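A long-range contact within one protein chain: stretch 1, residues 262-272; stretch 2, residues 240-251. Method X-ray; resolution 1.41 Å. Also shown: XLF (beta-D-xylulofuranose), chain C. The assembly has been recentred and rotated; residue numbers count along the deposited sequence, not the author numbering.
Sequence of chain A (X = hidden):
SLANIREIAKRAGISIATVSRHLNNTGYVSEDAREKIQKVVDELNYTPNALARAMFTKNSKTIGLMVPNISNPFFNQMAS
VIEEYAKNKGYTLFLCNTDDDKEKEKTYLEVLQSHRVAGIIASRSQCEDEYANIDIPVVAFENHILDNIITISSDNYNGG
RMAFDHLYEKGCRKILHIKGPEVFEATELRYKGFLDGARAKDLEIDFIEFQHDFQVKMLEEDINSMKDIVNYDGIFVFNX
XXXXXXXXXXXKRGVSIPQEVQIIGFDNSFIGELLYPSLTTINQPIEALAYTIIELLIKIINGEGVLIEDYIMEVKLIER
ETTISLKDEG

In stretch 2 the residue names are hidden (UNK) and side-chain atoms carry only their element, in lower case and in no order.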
# COMPACT_ATOMS: atom_id res chain seq x y z
N GLN A 262 17.42 -3.99 -19.27
CA GLN A 262 17.53 -4.50 -17.89
C GLN A 262 17.08 -3.40 -16.94
O GLN A 262 17.27 -2.23 -17.26
CB GLN A 262 18.95 -4.90 -17.57
CG GLN A 262 19.49 -6.01 -18.52
CD GLN A 262 20.84 -6.50 -18.07
OE1 GLN A 262 21.01 -6.93 -16.94
NE2 GLN A 262 21.85 -6.38 -18.95
N ILE A 263 16.51 -3.78 -15.80
CA ILE A 263 15.93 -2.80 -14.85
C ILE A 263 16.42 -3.14 -13.45
O ILE A 263 16.41 -4.32 -13.04
CB ILE A 263 14.38 -2.90 -14.80
CG1 ILE A 263 13.78 -2.96 -16.22
CG2 ILE A 263 13.79 -1.76 -13.95
CD1 ILE A 263 13.88 -1.69 -16.99
N ILE A 264 16.85 -2.11 -12.71
CA ILE A 264 17.08 -2.28 -11.27
C ILE A 264 16.33 -1.18 -10.54
O ILE A 264 16.33 -0.03 -10.99
CB ILE A 264 18.59 -2.27 -10.94
CG1 ILE A 264 18.83 -2.40 -9.43
CG2 ILE A 264 19.25 -1.02 -11.51
CD1 ILE A 264 20.27 -2.75 -9.11
N GLY A 265 15.65 -1.53 -9.44
CA GLY A 265 14.94 -0.53 -8.61
C GLY A 265 15.67 -0.24 -7.31
O GLY A 265 16.91 -0.36 -7.22
N PHE A 266 14.91 0.14 -6.27
CA PHE A 266 15.49 0.35 -4.96
C PHE A 266 14.39 0.18 -3.93
O PHE A 266 13.29 0.71 -4.13
CB PHE A 266 16.03 1.79 -4.84
CG PHE A 266 17.16 1.96 -3.84
CD1 PHE A 266 18.47 2.14 -4.29
CD2 PHE A 266 16.91 2.03 -2.48
CE1 PHE A 266 19.52 2.33 -3.39
CE2 PHE A 266 17.95 2.22 -1.57
CZ PHE A 266 19.27 2.36 -2.04
N ASP A 267 14.70 -0.55 -2.86
CA ASP A 267 13.89 -0.72 -1.64
C ASP A 267 13.85 -2.18 -1.19
O ASP A 267 13.88 -2.47 0.00
CB ASP A 267 12.42 -0.35 -1.80
CG ASP A 267 12.16 1.14 -1.86
OD1 ASP A 267 13.02 1.95 -1.42
OD2 ASP A 267 11.03 1.49 -2.29
N ASN A 268 13.66 -3.09 -2.15
CA ASN A 268 13.16 -4.44 -1.83
C ASN A 268 11.84 -4.35 -1.09
O ASN A 268 11.66 -4.97 -0.03
CB ASN A 268 14.17 -5.25 -1.02
CG ASN A 268 13.81 -6.74 -1.01
OD1 ASN A 268 13.03 -7.19 -1.85
ND2 ASN A 268 14.37 -7.49 -0.06
N SER A 269 10.90 -3.60 -1.66
CA SER A 269 9.52 -3.66 -1.16
C SER A 269 8.73 -4.78 -1.87
O SER A 269 9.19 -5.38 -2.87
CB SER A 269 8.82 -2.31 -1.34
OG SER A 269 8.61 -2.04 -2.71
N PHE A 270 7.55 -5.10 -1.35
CA PHE A 270 6.92 -6.32 -1.84
C PHE A 270 6.53 -6.27 -3.30
O PHE A 270 6.36 -7.31 -3.94
CB PHE A 270 5.74 -6.74 -0.94
CG PHE A 270 4.51 -5.87 -1.05
CD1 PHE A 270 3.66 -5.99 -2.14
CD2 PHE A 270 4.16 -5.00 -0.00
CE1 PHE A 270 2.47 -5.21 -2.24
CE2 PHE A 270 2.98 -4.22 -0.08
CZ PHE A 270 2.14 -4.33 -1.22
N ILE A 271 6.39 -5.08 -3.86
CA ILE A 271 5.94 -4.98 -5.24
C ILE A 271 6.92 -5.62 -6.21
O ILE A 271 6.54 -6.12 -7.28
CB ILE A 271 5.64 -3.50 -5.63
CG1 ILE A 271 4.89 -3.43 -6.96
CG2 ILE A 271 6.91 -2.70 -5.68
CD1 ILE A 271 3.45 -3.93 -6.84
N GLY A 272 8.20 -5.62 -5.86
CA GLY A 272 9.22 -6.20 -6.75
C GLY A 272 9.15 -7.72 -6.88
O GLY A 272 9.59 -8.30 -7.90
N UNK A 240 11.20 0.91 -6.04
CA UNK A 240 10.58 -0.25 -6.65
C UNK A 240 9.19 0.04 -7.20
O UNK A 240 8.82 -0.48 -8.25
o UNK A 240 12.82 -1.78 -6.06
c UNK A 240 10.48 -1.43 -5.67
c UNK A 240 11.82 -2.05 -5.36
o UNK A 240 11.86 -2.85 -4.38
N UNK A 241 8.40 0.85 -6.49
CA UNK A 241 7.04 1.13 -6.99
C UNK A 241 7.09 1.97 -8.28
O UNK A 241 6.33 1.72 -9.22
c UNK A 241 4.01 0.55 -6.65
c UNK A 241 6.69 3.01 -5.33
c UNK A 241 4.68 1.89 -6.37
c UNK A 241 6.12 1.73 -5.87
N UNK A 242 8.01 2.93 -8.35
CA UNK A 242 8.19 3.66 -9.62
C UNK A 242 8.68 2.69 -10.71
O UNK A 242 8.27 2.75 -11.87
c UNK A 242 9.18 4.81 -9.42
N UNK A 243 9.58 1.78 -10.35
CA UNK A 243 10.06 0.80 -11.36
C UNK A 243 8.91 -0.02 -11.92
O UNK A 243 8.88 -0.36 -13.10
c UNK A 243 11.11 -0.16 -10.75
N UNK A 244 7.97 -0.40 -11.05
CA UNK A 244 6.81 -1.18 -11.50
C UNK A 244 6.03 -0.41 -12.56
O UNK A 244 5.52 -1.01 -13.53
c UNK A 244 5.88 -1.48 -10.30
N UNK A 245 5.91 0.91 -12.37
CA UNK A 245 5.16 1.71 -13.36
C UNK A 245 5.92 1.78 -14.68
O UNK A 245 5.33 1.73 -15.77
o UNK A 245 6.09 3.92 -12.83
c UNK A 245 4.86 3.16 -12.88
c UNK A 245 4.19 3.11 -11.52
N UNK A 246 7.24 1.89 -14.58
CA UNK A 246 8.08 1.93 -15.78
C UNK A 246 7.98 0.60 -16.53
O UNK A 246 7.83 0.57 -17.74
c UNK A 246 9.55 2.24 -15.43
c UNK A 246 9.67 3.64 -14.81
c UNK A 246 10.49 2.07 -16.67
N UNK A 247 8.07 -0.51 -15.81
CA UNK A 247 7.98 -1.81 -16.47
C UNK A 247 6.60 -1.98 -17.11
O UNK A 247 6.49 -2.61 -18.17
s UNK A 247 10.12 -4.26 -13.73
c UNK A 247 9.55 -5.80 -14.48
c UNK A 247 9.70 -3.02 -15.03
c UNK A 247 8.23 -2.92 -15.45
N UNK A 248 5.55 -1.49 -16.44
CA UNK A 248 4.19 -1.61 -17.02
C UNK A 248 4.13 -0.89 -18.36
O UNK A 248 3.57 -1.42 -19.34
n UNK A 248 -1.95 2.00 -17.12
n UNK A 248 0.21 2.65 -16.65
c UNK A 248 0.87 0.09 -15.75
c UNK A 248 1.83 -0.53 -16.79
c UNK A 248 -0.73 1.71 -16.68
c UNK A 248 3.15 -0.98 -16.08
n UNK A 248 -0.44 0.48 -16.28
N UNK A 249 4.73 0.30 -18.41
CA UNK A 249 4.74 1.07 -19.66
C UNK A 249 5.52 0.35 -20.74
O UNK A 249 5.11 0.32 -21.89
c UNK A 249 5.32 2.44 -19.44
N UNK A 250 6.67 -0.22 -20.37
CA UNK A 250 7.48 -0.98 -21.34
C UNK A 250 6.72 -2.20 -21.84
O UNK A 250 6.71 -2.49 -23.06
c UNK A 250 10.97 -0.68 -19.59
c UNK A 250 10.37 0.27 -21.83
c UNK A 250 9.82 -0.26 -20.49
c UNK A 250 8.82 -1.39 -20.70
N UNK A 251 6.07 -2.93 -20.92
CA UNK A 251 5.29 -4.12 -21.31
C UNK A 251 4.17 -3.76 -22.29
O UNK A 251 3.89 -4.52 -23.25
c UNK A 251 5.71 -5.59 -19.22
n UNK A 251 5.21 -7.39 -15.85
c UNK A 251 5.96 -6.87 -17.05
c UNK A 251 4.70 -4.81 -20.06
c UNK A 251 5.05 -6.02 -17.91
O4 XLF C . 12.72 8.59 -0.34
C4 XLF C . 13.03 7.32 -0.91
C5 XLF C . 12.31 7.23 -2.25
O5 XLF C . 11.25 6.28 -2.06
C3 XLF C . 12.44 6.19 -0.09
O3 XLF C . 13.46 5.47 0.63
C2 XLF C . 11.80 5.34 -1.15
O2 XLF C . 12.78 4.54 -1.83
C1 XLF C . 10.68 4.47 -0.61
O1 XLF C . 10.04 3.79 -1.70
O HOH W 1 11.47 -5.53 -4.54
O HOH W 2 8.63 0.77 -3.22

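Position 240 carries two carbons, the second bearing two oxygens, so it is a carboxylate one carbon from the backbone. One oxygen accepts a hydrogen bond from Ser269 N at 3.0 Å; the other lies 3.5 Å from Gly265 C. This is Asp240. Its backbone N also gives a weak hydrogen bond to Phe266 O, 2.8 Å away, and its CB packs 3.8 Å from Ile271 CG2.

At 241 four carbons fork at the first, with one arm two carbons long. The CB points sideways, yet the longer arm comes back to the contact, placing its end carbon 4.1 Å from Ile271 CG1: Ile241.

Position 242 has one carbon, out of reach of stretch 1: Ala242. Position 243 also has one, but this CB points toward the strand side, 4.4 Å from Gly265 CA and 4.5 Å from Ile263 CG2; it is Ala243. Position 244 has a single carbon, 4.0 Å from Ile271 CG1; one carbon alone means Ala244.

Position 245 has one carbon carrying an oxygen and a carbon, again out of reach: Thr245; its OG1 turns back on its own helix and donates to Ala242 O at 2.7 Å. At 246 one carbon carries two more, and the side chain makes no contact with stretch 1 within 4.5 Å: Val246.

At 247 an unbranched chain runs two carbons, a sulfur and a carbon, and its second carbon lies 4.3 Å from Ile263 CG1; this can only be Met247. Position 248 runs three carbons, a nitrogen, then a carbon with two more nitrogens, far from stretch 1: Arg248. At 249 a single carbon, equally remote, gives Ala249.

At 250 four carbons fork at the second, and one tip lies 4.0 Å from Ile263 CD1: Leu250. Finally, 251 has four carbons in a row ending in nitrogen and does not touch stretch 1: Lys251.

The contact joins a polar clasp to an apolar seam. Asp240, at the start of the stretch, reads the backbone of the loop, and water 1 extends its hold by donating to both Asp240 OD2 and Ser269 O. Gly265 makes room: an ideal CB there would fall 2.5 Å from Asp240 OD1, a clash. Farther along, Ile263 meets Ala243, Met247 and Leu250 as strand and helix run nearly antiparallel, while Ile271 packs on Ile241 and Ala244. From the same loop, Asp267 accepts hydrogen bonds from the bound sugar through both carboxylate oxygens, so the clasp borders a ligand-binding residue.

Stretch 2 (240-251) DIAAATVMRALK
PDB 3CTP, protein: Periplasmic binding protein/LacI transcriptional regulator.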